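Long-range contacts in DNA mismatch repair protein PMS1 (Saccharomyces cerevisiae, PDB 3H4L), which probably acts in DNA mismatch repair as an ATPase of the GHKL family, binding ATP and magnesium through its N-terminal domain: residues B[30-35]-B[177-181]; B[41-45]-B[187-191]; B[73-78]-B[97-103]; B[110-114]-B[124-128]. All blocks are in the same frame, centred on the assembly; numbering follows the deposited sequence.

Interactions 1 and 2 share two chain connections: helix 26-39 runs on into strand 44-50, and helix 167-184 into strand 189-195. The helices pair in interaction 1 and the strands in interaction 2, with centres about 11 Å apart, and Phe190 of the strand pair touches both Val34 and Tyr181. Interactions 3 and 4 lie in the stretch of chain between the segments of interactions 1 and 2, their centres about 13 Å apart and linked by helix 101-107, which leads into strand 110-116; Leu74 packs on Tyr127. The nucleotide analogue ANP lies between interactions 1 and 3: interaction 3 supplies six residues of its pocket and interaction 1 supplies Glu32, whose side chain meets Ala101.

Interaction 1 (B[30-35]-B[177-181]); sequences VKELVD and VIQGY
Tyr181 lays one face of its ring against Val34: CG1 of Val34 stands 3.5 Å from the centroid of the Tyr181 ring, 10° off its normal, a CH-pi contact. Both segments are regular alpha-helix, nearly parallel, with axes 10.9 Å apart at a signed angle of -19°. In register, the CA of Lys31 lies 7.5 Å from the CA of Val177, and the CA of Val34 8.2 Å from the CA of Tyr181. Tyrosine suits this gap because its ring, at chi1 -80° (m), spans the space between helices while its hydroxyl reaches the carboxylate of Asp35. There Tyr181 OH donates a very short 2.4 Å hydrogen bond to Asp35 OD1. Smaller apolar groups fill the preceding turn: Val30 CG1 meets Ile178 CG1 at 4.0 Å, and the aliphatic part of Lys31, through CG, rests 3.9 Å from Val177 CG1. Such helices backed by one sheet form the alpha/beta sandwich of GHKL ATPases, and the neighbouring Glu32 touches bound ANP. Beneath the pair, Val34 and Ile178 both rest on Ile47 of strand 44-50, Val30 reaches Ile57 of strand 56-61, and Phe190 of strand 189-195 receives Val34 and Tyr181.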
loop_
_atom_site.group_PDB
_atom_site.type_symbol
_atom_site.label_atom_id
_atom_site.label_comp_id
_atom_site.label_asym_id
_atom_site.label_seq_id
_atom_site.Cartn_x
_atom_site.Cartn_y
_atom_site.Cartn_z
ATOM N N VAL B 30 12.462 -11.346 2.590
ATOM C CA VAL B 30 11.821 -11.059 1.310
ATOM C C VAL B 30 12.750 -11.359 0.142
ATOM O O VAL B 30 12.328 -11.942 -0.862
ATOM C CB VAL B 30 11.395 -9.586 1.213
ATOM C CG1 VAL B 30 10.776 -9.309 -0.152
ATOM C CG2 VAL B 30 10.409 -9.259 2.332
ATOM N N LYS B 31 14.009 -10.946 0.266
ATOM C CA LYS B 31 14.976 -11.208 -0.790
ATOM C C LYS B 31 14.970 -12.695 -1.106
ATOM O O LYS B 31 14.857 -13.087 -2.269
ATOM C CB LYS B 31 16.385 -10.844 -0.354
ATOM C CG LYS B 31 16.828 -9.435 -0.605
ATOM C CD LYS B 31 18.317 -9.352 -0.283
ATOM C CE LYS B 31 18.883 -7.962 -0.485
ATOM N NZ LYS B 31 20.355 -7.955 -0.218
ATOM N N GLU B 32 15.099 -13.512 -0.060
ATOM C CA GLU B 32 15.145 -14.969 -0.189
ATOM C C GLU B 32 13.935 -15.552 -0.903
ATOM O O GLU B 32 14.066 -16.472 -1.726
ATOM C CB GLU B 32 15.298 -15.615 1.190
ATOM C CG GLU B 32 16.577 -15.199 1.935
ATOM C CD GLU B 32 17.851 -15.684 1.257
ATOM O OE1 GLU B 32 17.787 -16.176 0.108
ATOM O OE2 GLU B 32 18.930 -15.565 1.877
ATOM N N LEU B 33 12.759 -15.011 -0.599
ATOM C CA LEU B 33 11.534 -15.478 -1.229
ATOM C C LEU B 33 11.427 -15.072 -2.710
ATOM O O LEU B 33 11.088 -15.900 -3.566
ATOM C CB LEU B 33 10.328 -14.968 -0.443
ATOM C CG LEU B 33 10.328 -15.508 0.988
ATOM C CD1 LEU B 33 9.182 -14.885 1.767
ATOM C CD2 LEU B 33 10.229 -17.039 0.966
ATOM N N VAL B 34 11.703 -13.807 -3.010
ATOM C CA VAL B 34 11.651 -13.341 -4.390
ATOM C C VAL B 34 12.642 -14.164 -5.232
ATOM O O VAL B 34 12.266 -14.734 -6.268
ATOM C CB VAL B 34 11.989 -11.816 -4.475
ATOM C CG1 VAL B 34 12.132 -11.373 -5.931
ATOM C CG2 VAL B 34 10.893 -11.002 -3.772
ATOM N N ASP B 35 13.895 -14.239 -4.772
ATOM C CA ASP B 35 14.942 -14.997 -5.456
ATOM C C ASP B 35 14.479 -16.410 -5.776
ATOM O O ASP B 35 14.673 -16.902 -6.892
ATOM C CB ASP B 35 16.209 -15.082 -4.601
ATOM C CG ASP B 35 17.087 -13.862 -4.738
ATOM O OD1 ASP B 35 16.695 -12.937 -5.471
ATOM O OD2 ASP B 35 18.174 -13.824 -4.118
ATOM N N VAL B 177 14.149 -2.648 -1.972
ATOM C CA VAL B 177 14.626 -3.888 -2.547
ATOM C C VAL B 177 13.599 -4.495 -3.492
ATOM O O VAL B 177 13.962 -5.114 -4.492
ATOM C CB VAL B 177 14.955 -4.899 -1.448
ATOM C CG1 VAL B 177 15.031 -6.310 -2.026
ATOM C CG2 VAL B 177 16.258 -4.515 -0.793
ATOM N N ILE B 178 12.317 -4.340 -3.183
ATOM C CA ILE B 178 11.313 -4.903 -4.071
ATOM C C ILE B 178 11.305 -4.080 -5.363
ATOM O O ILE B 178 11.141 -4.630 -6.461
ATOM C CB ILE B 178 9.906 -4.932 -3.405
ATOM C CG1 ILE B 178 9.841 -6.069 -2.382
ATOM C CG2 ILE B 178 8.829 -5.151 -4.453
ATOM C CD1 ILE B 178 8.550 -6.117 -1.574
ATOM N N GLN B 179 11.513 -2.769 -5.240
ATOM C CA GLN B 179 11.552 -1.905 -6.418
ATOM C C GLN B 179 12.704 -2.342 -7.324
ATOM O O GLN B 179 12.562 -2.365 -8.558
ATOM C CB GLN B 179 11.721 -0.439 -6.005
ATOM C CG GLN B 179 10.546 0.098 -5.187
ATOM C CD GLN B 179 10.816 1.460 -4.581
ATOM O OE1 GLN B 179 11.857 1.682 -3.971
ATOM N NE2 GLN B 179 9.870 2.378 -4.736
ATOM N N GLY B 180 13.831 -2.716 -6.714
ATOM C CA GLY B 180 14.975 -3.164 -7.492
ATOM C C GLY B 180 14.663 -4.381 -8.362
ATOM O O GLY B 180 14.988 -4.426 -9.547
ATOM N N TYR B 181 14.016 -5.378 -7.777
ATOM C CA TYR B 181 13.681 -6.577 -8.522
ATOM C C TYR B 181 12.675 -6.277 -9.634
ATOM O O TYR B 181 12.746 -6.839 -10.727
ATOM C CB TYR B 181 13.083 -7.622 -7.581
ATOM C CG TYR B 181 14.074 -8.415 -6.750
ATOM C CD1 TYR B 181 14.823 -9.443 -7.322
ATOM C CD2 TYR B 181 14.208 -8.183 -5.373
ATOM C CE1 TYR B 181 15.668 -10.224 -6.553
ATOM C CE2 TYR B 181 15.048 -8.956 -4.597
ATOM C CZ TYR B 181 15.777 -9.980 -5.190
ATOM O OH TYR B 181 16.607 -10.773 -4.416
#

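Interaction 2 (B[41-45]-B[187-191]); sequences NANQI and AIKFS
Ala42, extended, brings its O within 3.8 Å of Ile188 CG1. Asn43 then turns the chain (phi/psi -117/-3); its CB lies 3.5 Å from Ala187 O, while its amide side chain, suited to a polar turn, uses OD1 to bind Asn62. Its backbone O accepts a 2.7 Å hydrogen bond from Lys189 N and receives a CA-H...O contact of 3.3 Å from Ile188 CA. Gln44 begins the strand and pairs with Lys189, their CA atoms 4.7 Å apart. Here strands 44-50 and 189-195 join as a parallel pair within the largely antiparallel GHKL ATPase sheet. The aliphatic parts of Gln44 and Lys189 lie on the same face, Gln44 CG 4.0 Å from Lys189 CD, both residues partly exposed, as suits long side chains with polar ends. Ile45 next pairs with Phe190, CA to CA 4.9 Å. Its N donates to Lys189 O at 2.7 Å and its O accepts from Ser191 N at 3.0 Å, straddling Phe190 as parallel pairing requires. On the face turned to helix 26-39, Ile45 (m,t) sets CD1 3.9 Å from Ile188 CG2 and 3.8 Å from Phe190 CE2; buried and apolar, Ile45 packs on Ile38 of that helix and Phe190 on Val34.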
loop_
_atom_site.group_PDB
_atom_site.type_symbol
_atom_site.label_atom_id
_atom_site.label_comp_id
_atom_site.label_asym_id
_atom_site.label_seq_id
_atom_site.Cartn_x
_atom_site.Cartn_y
_atom_site.Cartn_z
ATOM N N ASN B 41 11.270 -19.859 -12.249
ATOM C CA ASN B 41 10.768 -19.481 -13.556
ATOM C C ASN B 41 9.346 -18.967 -13.496
ATOM O O ASN B 41 8.492 -19.365 -14.304
ATOM C CB ASN B 41 10.839 -20.679 -14.495
ATOM C CG ASN B 41 12.205 -21.314 -14.510
ATOM O OD1 ASN B 41 13.192 -20.665 -14.862
ATOM N ND2 ASN B 41 12.279 -22.587 -14.120
ATOM N N ALA B 42 9.087 -18.097 -12.526
ATOM C CA ALA B 42 7.770 -17.506 -12.393
ATOM C C ALA B 42 7.784 -16.239 -13.224
ATOM O O ALA B 42 8.832 -15.627 -13.393
ATOM C CB ALA B 42 7.490 -17.169 -10.940
ATOM N N ASN B 43 6.635 -15.860 -13.773
ATOM C CA ASN B 43 6.547 -14.620 -14.535
ATOM C C ASN B 43 5.571 -13.724 -13.785
ATOM O O ASN B 43 5.336 -12.574 -14.169
ATOM C CB ASN B 43 6.070 -14.856 -15.976
ATOM C CG ASN B 43 4.770 -15.627 -16.048
ATOM O OD1 ASN B 43 3.807 -15.328 -15.329
ATOM N ND2 ASN B 43 4.729 -16.626 -16.929
ATOM N N GLN B 44 5.005 -14.263 -12.709
ATOM C CA GLN B 44 4.092 -13.494 -11.885
ATOM C C GLN B 44 4.420 -13.663 -10.400
ATOM O O GLN B 44 4.425 -14.776 -9.864
ATOM C CB GLN B 44 2.637 -13.893 -12.148
ATOM C CG GLN B 44 1.676 -12.755 -11.851
ATOM C CD GLN B 44 0.215 -13.118 -12.039
ATOM O OE1 GLN B 44 -0.171 -13.732 -13.043
ATOM N NE2 GLN B 44 -0.617 -12.719 -11.073
ATOM N N ILE B 45 4.698 -12.554 -9.731
ATOM C CA ILE B 45 5.030 -12.612 -8.318
ATOM C C ILE B 45 4.204 -11.650 -7.493
ATOM O O ILE B 45 4.201 -10.445 -7.722
ATOM C CB ILE B 45 6.513 -12.335 -8.090
ATOM C CG1 ILE B 45 7.334 -13.423 -8.787
ATOM C CG2 ILE B 45 6.810 -12.319 -6.597
ATOM C CD1 ILE B 45 8.814 -13.199 -8.751
ATOM N N ALA B 187 10.153 -9.256 -17.710
ATOM C CA ALA B 187 9.384 -10.452 -18.022
ATOM C C ALA B 187 8.576 -10.942 -16.822
ATOM O O ALA B 187 7.934 -11.996 -16.883
ATOM C CB ALA B 187 10.328 -11.555 -18.500
ATOM N N ILE B 188 8.598 -10.172 -15.737
ATOM C CA ILE B 188 7.896 -10.557 -14.520
ATOM C C ILE B 188 6.923 -9.504 -14.007
ATOM O O ILE B 188 7.237 -8.315 -13.984
ATOM C CB ILE B 188 8.908 -10.869 -13.385
ATOM C CG1 ILE B 188 9.818 -12.028 -13.799
ATOM C CG2 ILE B 188 8.167 -11.218 -12.096
ATOM C CD1 ILE B 188 10.839 -12.415 -12.755
ATOM N N LYS B 189 5.743 -9.946 -13.590
ATOM C CA LYS B 189 4.752 -9.026 -13.037
ATOM C C LYS B 189 4.779 -9.081 -11.513
ATOM O O LYS B 189 4.535 -10.132 -10.917
ATOM C CB LYS B 189 3.331 -9.373 -13.493
ATOM C CG LYS B 189 2.285 -8.592 -12.703
ATOM C CD LYS B 189 0.848 -8.999 -12.991
ATOM C CE LYS B 189 -0.110 -8.104 -12.191
ATOM N NZ LYS B 189 -1.550 -8.307 -12.531
ATOM N N PHE B 190 5.072 -7.949 -10.885
ATOM C CA PHE B 190 5.107 -7.877 -9.432
ATOM C C PHE B 190 3.888 -7.130 -8.907
ATOM O O PHE B 190 3.409 -6.180 -9.535
ATOM C CB PHE B 190 6.365 -7.149 -8.949
ATOM C CG PHE B 190 7.602 -7.983 -8.979
ATOM C CD1 PHE B 190 8.440 -7.968 -10.088
ATOM C CD2 PHE B 190 7.945 -8.774 -7.887
ATOM C CE1 PHE B 190 9.612 -8.732 -10.106
ATOM C CE2 PHE B 190 9.109 -9.541 -7.896
ATOM C CZ PHE B 190 9.943 -9.517 -9.006
ATOM N N SER B 191 3.400 -7.568 -7.749
ATOM C CA SER B 191 2.261 -6.949 -7.084
ATOM C C SER B 191 2.551 -6.996 -5.594
ATOM O O SER B 191 2.968 -8.022 -5.067
ATOM C CB SER B 191 0.982 -7.723 -7.367
ATOM O OG SER B 191 0.705 -7.730 -8.746
#

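Interaction 3 (B[73-78]-B[97-103]); sequences FLALKH and FRGEALS. With ANP (phosphoaminophosphonic acid-adenylate ester), chain E.
The ring of Phe97 is the main bump, settling into a hollow made by Phe73, Leu76, Lys77 and His78. Positive backbone angles at Phe97 (47/32) and chi1 near -46° (m) set it there: CZ touches Phe73 CD2 at 3.6 Å, CE2 meets Leu76 CB at 4.0 Å, and the His78 edge approaches its face in an offset edge-to-face pair, centroids 5.8 Å apart. Phe97 N donates to Phe73 O at 3.0 Å, tying the two backbones together. At the other end small residues allow close approach, the CA atoms of Ala75 and Ser103 being 4.3 Å apart. Ser103 OG donates to Ala75 O at 3.2 Å, and Ala75 CB sits 4.2 Å from Leu102 CB. Leu74 CD2 lies 3.8 Å from Leu102 CD1, both leucines lining the nucleotide pocket. ANP occupies the adjoining cleft: Arg98 NE binds O3' at 2.6 Å, Arg98 NH2 binds O2' at 2.8 Å, and Leu102 N of helix 101-107 binds O2A at 2.9 Å. Gly99, at positive phi, passes the phosphates where a CB would clash with O3A. The chemistry combines apolar support with polar recognition of ribose and phosphate, consistent with a GHKL ATP lid.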
loop_
_atom_site.group_PDB
_atom_site.type_symbol
_atom_site.label_atom_id
_atom_site.label_comp_id
_atom_site.label_asym_id
_atom_site.label_seq_id
_atom_site.Cartn_x
_atom_site.Cartn_y
_atom_site.Cartn_z
ATOM N N PHE B 73 12.558 -33.054 2.600
ATOM C CA PHE B 73 13.918 -32.569 2.793
ATOM C C PHE B 73 14.128 -31.125 2.352
ATOM O O PHE B 73 15.257 -30.653 2.260
ATOM C CB PHE B 73 14.892 -33.473 2.039
ATOM C CG PHE B 73 14.591 -34.930 2.190
ATOM C CD1 PHE B 73 13.656 -35.549 1.361
ATOM C CD2 PHE B 73 15.212 -35.683 3.179
ATOM C CE1 PHE B 73 13.342 -36.908 1.521
ATOM C CE2 PHE B 73 14.907 -37.038 3.349
ATOM C CZ PHE B 73 13.970 -37.650 2.518
ATOM N N LEU B 74 13.041 -30.415 2.099
ATOM C CA LEU B 74 13.157 -29.047 1.644
ATOM C C LEU B 74 13.791 -28.080 2.647
ATOM O O LEU B 74 14.680 -27.318 2.287
ATOM C CB LEU B 74 11.784 -28.528 1.224
ATOM C CG LEU B 74 11.858 -27.305 0.313
ATOM C CD1 LEU B 74 12.615 -27.690 -0.942
ATOM C CD2 LEU B 74 10.460 -26.813 -0.033
ATOM N N ALA B 75 13.355 -28.117 3.900
ATOM C CA ALA B 75 13.887 -27.198 4.905
ATOM C C ALA B 75 14.785 -27.792 5.999
ATOM O O ALA B 75 15.015 -27.153 7.023
ATOM C CB ALA B 75 12.735 -26.430 5.550
ATOM N N LEU B 76 15.294 -28.997 5.795
ATOM C CA LEU B 76 16.169 -29.602 6.787
ATOM C C LEU B 76 17.572 -29.030 6.653
ATOM O O LEU B 76 17.987 -28.643 5.555
ATOM C CB LEU B 76 16.250 -31.118 6.585
ATOM C CG LEU B 76 15.005 -31.981 6.821
ATOM C CD1 LEU B 76 15.316 -33.415 6.435
ATOM C CD2 LEU B 76 14.577 -31.906 8.277
ATOM N N LYS B 77 18.297 -28.970 7.770
ATOM C CA LYS B 77 19.680 -28.510 7.743
ATOM C C LYS B 77 20.560 -29.715 7.419
ATOM O O LYS B 77 20.316 -30.821 7.902
ATOM C CB LYS B 77 20.092 -27.910 9.087
ATOM C CG LYS B 77 20.010 -26.390 9.104
ATOM C CD LYS B 77 20.516 -25.779 10.394
ATOM C CE LYS B 77 20.481 -24.272 10.277
ATOM N NZ LYS B 77 20.645 -23.603 11.579
ATOM N N HIS B 78 21.579 -29.502 6.596
ATOM C CA HIS B 78 22.467 -30.576 6.198
ATOM C C HIS B 78 23.522 -30.887 7.253
ATOM O O HIS B 78 24.311 -30.024 7.621
ATOM C CB HIS B 78 23.136 -30.214 4.863
ATOM C CG HIS B 78 23.960 -31.319 4.274
ATOM N ND1 HIS B 78 25.318 -31.431 4.483
ATOM C CD2 HIS B 78 23.618 -32.364 3.481
ATOM C CE1 HIS B 78 25.778 -32.491 3.840
ATOM N NE2 HIS B 78 24.766 -33.074 3.223
ATOM N N PHE B 97 18.056 -30.250 1.132
ATOM C CA PHE B 97 19.200 -29.693 1.851
ATOM C C PHE B 97 19.910 -28.634 1.000
ATOM O O PHE B 97 21.127 -28.476 1.080
ATOM C CB PHE B 97 20.210 -30.781 2.216
ATOM C CG PHE B 97 19.602 -32.011 2.808
ATOM C CD1 PHE B 97 19.062 -33.000 1.991
ATOM C CD2 PHE B 97 19.578 -32.193 4.186
ATOM C CE1 PHE B 97 18.509 -34.155 2.538
ATOM C CE2 PHE B 97 19.025 -33.346 4.744
ATOM C CZ PHE B 97 18.490 -34.329 3.918
ATOM N N ARG B 98 19.156 -27.925 0.170
ATOM C CA ARG B 98 19.751 -26.899 -0.665
ATOM C C ARG B 98 19.644 -25.565 0.040
ATOM O O ARG B 98 18.691 -25.319 0.778
ATOM C CB ARG B 98 19.044 -26.807 -2.020
ATOM C CG ARG B 98 19.303 -27.974 -2.958
ATOM C CD ARG B 98 18.621 -27.769 -4.318
ATOM N NE ARG B 98 17.168 -27.904 -4.245
ATOM C CZ ARG B 98 16.534 -29.040 -3.969
ATOM N NH1 ARG B 98 17.229 -30.151 -3.742
ATOM N NH2 ARG B 98 15.206 -29.065 -3.903
ATOM N N GLY B 99 20.640 -24.715 -0.186
ATOM C CA GLY B 99 20.643 -23.392 0.400
ATOM C C GLY B 99 20.622 -23.302 1.909
ATOM O O GLY B 99 20.981 -24.249 2.616
ATOM N N GLU B 100 20.181 -22.143 2.391
ATOM C CA GLU B 100 20.111 -21.867 3.814
ATOM C C GLU B 100 18.845 -21.122 4.197
ATOM O O GLU B 100 18.475 -21.067 5.372
ATOM C CB GLU B 100 21.317 -21.022 4.236
ATOM C CG GLU B 100 22.582 -21.803 4.460
ATOM C CD GLU B 100 23.717 -20.920 4.918
ATOM O OE1 GLU B 100 24.268 -20.185 4.070
ATOM O OE2 GLU B 100 24.056 -20.953 6.126
ATOM N N ALA B 101 18.176 -20.551 3.207
ATOM C CA ALA B 101 16.987 -19.761 3.482
ATOM C C ALA B 101 15.826 -20.497 4.129
ATOM O O ALA B 101 15.486 -20.226 5.276
ATOM C CB ALA B 101 16.521 -19.060 2.215
ATOM N N LEU B 102 15.198 -21.418 3.417
ATOM C CA LEU B 102 14.063 -22.087 4.022
ATOM C C LEU B 102 14.459 -22.751 5.327
ATOM O O LEU B 102 13.692 -22.763 6.292
ATOM C CB LEU B 102 13.449 -23.108 3.057
ATOM C CG LEU B 102 12.728 -22.530 1.841
ATOM C CD1 LEU B 102 11.696 -23.534 1.381
ATOM C CD2 LEU B 102 12.042 -21.225 2.186
ATOM N N SER B 103 15.670 -23.286 5.355
ATOM C CA SER B 103 16.175 -23.957 6.538
ATOM C C SER B 103 16.262 -22.973 7.701
ATOM O O SER B 103 16.050 -23.344 8.856
ATOM C CB SER B 103 17.557 -24.535 6.242
ATOM O OG SER B 103 17.819 -25.612 7.110
HETATM P PG ANP E . 19.944 -20.023 -2.656
HETATM O O1G ANP E . 18.806 -19.432 -1.932
HETATM O O2G ANP E . 19.981 -19.639 -4.047
HETATM O O3G ANP E . 21.291 -19.782 -2.030
HETATM P PB ANP E . 18.300 -22.363 -2.734
HETATM O O1B ANP E . 18.544 -23.770 -3.163
HETATM O O2B ANP E . 17.316 -21.620 -3.501
HETATM N N3B ANP E . 19.716 -21.623 -2.621
HETATM P PA ANP E . 16.517 -21.948 -0.470
HETATM O O1A ANP E . 16.297 -20.576 -0.882
HETATM O O2A ANP E . 16.504 -22.308 0.978
HETATM O O3A ANP E . 17.823 -22.477 -1.223
HETATM O "O5'" ANP E . 15.315 -22.874 -0.956
HETATM C "C5'" ANP E . 15.683 -24.079 -1.512
HETATM C "C4'" ANP E . 14.829 -25.130 -2.104
HETATM O "O4'" ANP E . 13.439 -24.880 -1.826
HETATM C "C3'" ANP E . 15.089 -24.805 -3.536
HETATM O "O3'" ANP E . 16.309 -25.420 -3.965
HETATM C "C2'" ANP E . 13.815 -25.236 -4.200
HETATM O "O2'" ANP E . 13.975 -26.594 -4.564
HETATM C "C1'" ANP E . 12.769 -24.938 -3.075
HETATM N N9 ANP E . 11.989 -23.667 -3.150
HETATM C C8 ANP E . 11.974 -22.546 -2.335
HETATM N N7 ANP E . 11.165 -21.586 -2.673
HETATM C C5 ANP E . 10.573 -22.088 -3.816
HETATM C C6 ANP E . 9.579 -21.592 -4.744
HETATM N N6 ANP E . 9.012 -20.402 -4.581
HETATM N N1 ANP E . 9.180 -22.361 -5.838
HETATM C C2 ANP E . 9.738 -23.602 -6.046
HETATM N N3 ANP E . 10.679 -24.163 -5.233
HETATM C C4 ANP E . 11.067 -23.364 -4.146
HETATM O O HOH W 1 16.167 -27.057 0.405
HETATM O O HOH W 2 15.757 -26.516 9.834
#

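Interaction 4 (B[110-114]-B[124-128]); sequences KLSVI and KLEYD
Strands 110-114 and 124-127 run antiparallel, their directions 164° apart and their axes 4.5 Å apart at closest. Val113 and Leu125 form a hydrogen-bonded pair: Val113 N donates to Leu125 O at 2.9 Å, and Leu125 N to Val113 O at 2.6 Å. Ser112 with Glu126 and Ile114 with Lys124 are non-hydrogen-bonded pairs, their CA atoms 4.7 Å and 4.2 Å apart respectively. Tyr127 N donates to Leu111 O at 3.1 Å, while Leu111 N donates to a water at 3.0 Å. The strands are the arms of a beta hairpin in the sheet of the GHKL ATPase domain, with strands 144-150 and 133-140 hydrogen-bonded to its outer edges. On the buried face, branched Val113 and the Tyr127 ring nest, Val113 CG2 lying 4.0 Å from Tyr127 CE1 near the ring plane; Leu111 CD2 is 4.2 Å from Tyr127 CD1. Tyrosine suits this place because its ring fills the core while OH binds Tyr71 O. The face carrying Ser112, Ile114, Lys124 and Glu126 is mixed: Ser112 OG donates to Glu126 OE2 at 2.6 Å, Lys124 NZ makes a same-strand salt bridge with Glu126 OE1 at 3.3 Å, its hydrogen bond weak, and Ile114 CD1 touches Lys124 CD at 3.8 Å.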
loop_
_atom_site.group_PDB
_atom_site.type_symbol
_atom_site.label_atom_id
_atom_site.label_comp_id
_atom_site.label_asym_id
_atom_site.label_seq_id
_atom_site.Cartn_x
_atom_site.Cartn_y
_atom_site.Cartn_z
ATOM N N LYS B 110 7.674 -19.111 11.527
ATOM C CA LYS B 110 6.779 -20.247 11.272
ATOM C C LYS B 110 6.708 -20.328 9.756
ATOM O O LYS B 110 6.244 -19.376 9.119
ATOM C CB LYS B 110 5.362 -19.983 11.801
ATOM C CG LYS B 110 5.271 -19.463 13.224
ATOM C CD LYS B 110 5.560 -20.529 14.282
ATOM C CE LYS B 110 5.435 -19.940 15.696
ATOM N NZ LYS B 110 5.412 -20.971 16.787
ATOM N N LEU B 111 7.146 -21.438 9.170
ATOM C CA LEU B 111 7.123 -21.561 7.710
ATOM C C LEU B 111 6.023 -22.468 7.169
ATOM O O LEU B 111 5.874 -23.597 7.615
ATOM C CB LEU B 111 8.474 -22.075 7.195
ATOM C CG LEU B 111 8.626 -22.151 5.665
ATOM C CD1 LEU B 111 8.614 -20.730 5.079
ATOM C CD2 LEU B 111 9.927 -22.880 5.291
ATOM N N SER B 112 5.260 -21.968 6.204
ATOM C CA SER B 112 4.201 -22.744 5.568
ATOM C C SER B 112 4.374 -22.647 4.064
ATOM O O SER B 112 4.813 -21.617 3.544
ATOM C CB SER B 112 2.817 -22.209 5.928
ATOM O OG SER B 112 2.558 -22.384 7.301
ATOM N N VAL B 113 4.008 -23.712 3.361
ATOM C CA VAL B 113 4.123 -23.732 1.908
ATOM C C VAL B 113 2.913 -24.409 1.256
ATOM O O VAL B 113 2.394 -25.398 1.775
ATOM C CB VAL B 113 5.396 -24.497 1.471
ATOM C CG1 VAL B 113 5.467 -24.591 -0.047
ATOM C CG2 VAL B 113 6.631 -23.801 2.015
ATOM N N ILE B 114 2.446 -23.855 0.142
ATOM C CA ILE B 114 1.344 -24.452 -0.612
ATOM C C ILE B 114 1.906 -24.539 -2.031
ATOM O O ILE B 114 2.188 -23.511 -2.655
ATOM C CB ILE B 114 0.071 -23.579 -0.599
ATOM C CG1 ILE B 114 -0.473 -23.456 0.831
ATOM C CG2 ILE B 114 -0.987 -24.236 -1.455
ATOM C CD1 ILE B 114 -1.666 -22.512 0.994
ATOM N N LYS B 124 -0.423 -28.429 1.124
ATOM C CA LYS B 124 -0.142 -27.352 2.051
ATOM C C LYS B 124 0.744 -28.002 3.077
ATOM O O LYS B 124 0.370 -29.006 3.677
ATOM C CB LYS B 124 -1.418 -26.847 2.705
ATOM C CG LYS B 124 -1.185 -25.775 3.748
ATOM C CD LYS B 124 -2.385 -24.861 3.835
ATOM C CE LYS B 124 -2.532 -24.313 5.228
ATOM N NZ LYS B 124 -2.672 -25.465 6.160
ATOM N N LEU B 125 1.932 -27.443 3.259
ATOM C CA LEU B 125 2.895 -27.993 4.200
ATOM C C LEU B 125 3.204 -27.046 5.354
ATOM O O LEU B 125 3.364 -25.845 5.158
ATOM C CB LEU B 125 4.185 -28.327 3.456
ATOM C CG LEU B 125 4.020 -29.265 2.259
ATOM C CD1 LEU B 125 5.197 -29.105 1.317
ATOM C CD2 LEU B 125 3.901 -30.699 2.745
ATOM N N GLU B 126 3.261 -27.597 6.556
ATOM C CA GLU B 126 3.591 -26.822 7.745
ATOM C C GLU B 126 4.904 -27.416 8.246
ATOM O O GLU B 126 4.972 -28.616 8.531
ATOM C CB GLU B 126 2.524 -26.996 8.825
ATOM C CG GLU B 126 1.134 -26.540 8.430
ATOM C CD GLU B 126 0.966 -25.029 8.465
ATOM O OE1 GLU B 126 -0.112 -24.538 8.059
ATOM O OE2 GLU B 126 1.907 -24.329 8.903
ATOM N N TYR B 127 5.951 -26.604 8.332
ATOM C CA TYR B 127 7.229 -27.101 8.829
ATOM C C TYR B 127 7.500 -26.540 10.211
ATOM O O TYR B 127 7.268 -25.353 10.457
ATOM C CB TYR B 127 8.382 -26.669 7.933
ATOM C CG TYR B 127 8.331 -27.190 6.529
ATOM C CD1 TYR B 127 7.732 -26.452 5.514
ATOM C CD2 TYR B 127 8.941 -28.393 6.205
ATOM C CE1 TYR B 127 7.755 -26.899 4.202
ATOM C CE2 TYR B 127 8.970 -28.846 4.908
ATOM C CZ TYR B 127 8.382 -28.100 3.907
ATOM O OH TYR B 127 8.435 -28.569 2.612
ATOM N N ASP B 128 8.005 -27.375 11.114
ATOM C CA ASP B 128 8.309 -26.878 12.434
ATOM C C ASP B 128 9.665 -26.171 12.403
ATOM O O ASP B 128 10.296 -26.035 11.351
ATOM C CB ASP B 128 8.302 -28.006 13.467
ATOM C CG ASP B 128 9.342 -29.064 13.190
ATOM O OD1 ASP B 128 10.301 -28.777 12.444
ATOM O OD2 ASP B 128 9.208 -30.181 13.737
HETATM O O HOH W 3 8.631 -23.006 11.295
HETATM O O HOH W 4 -0.472 -22.236 7.448
#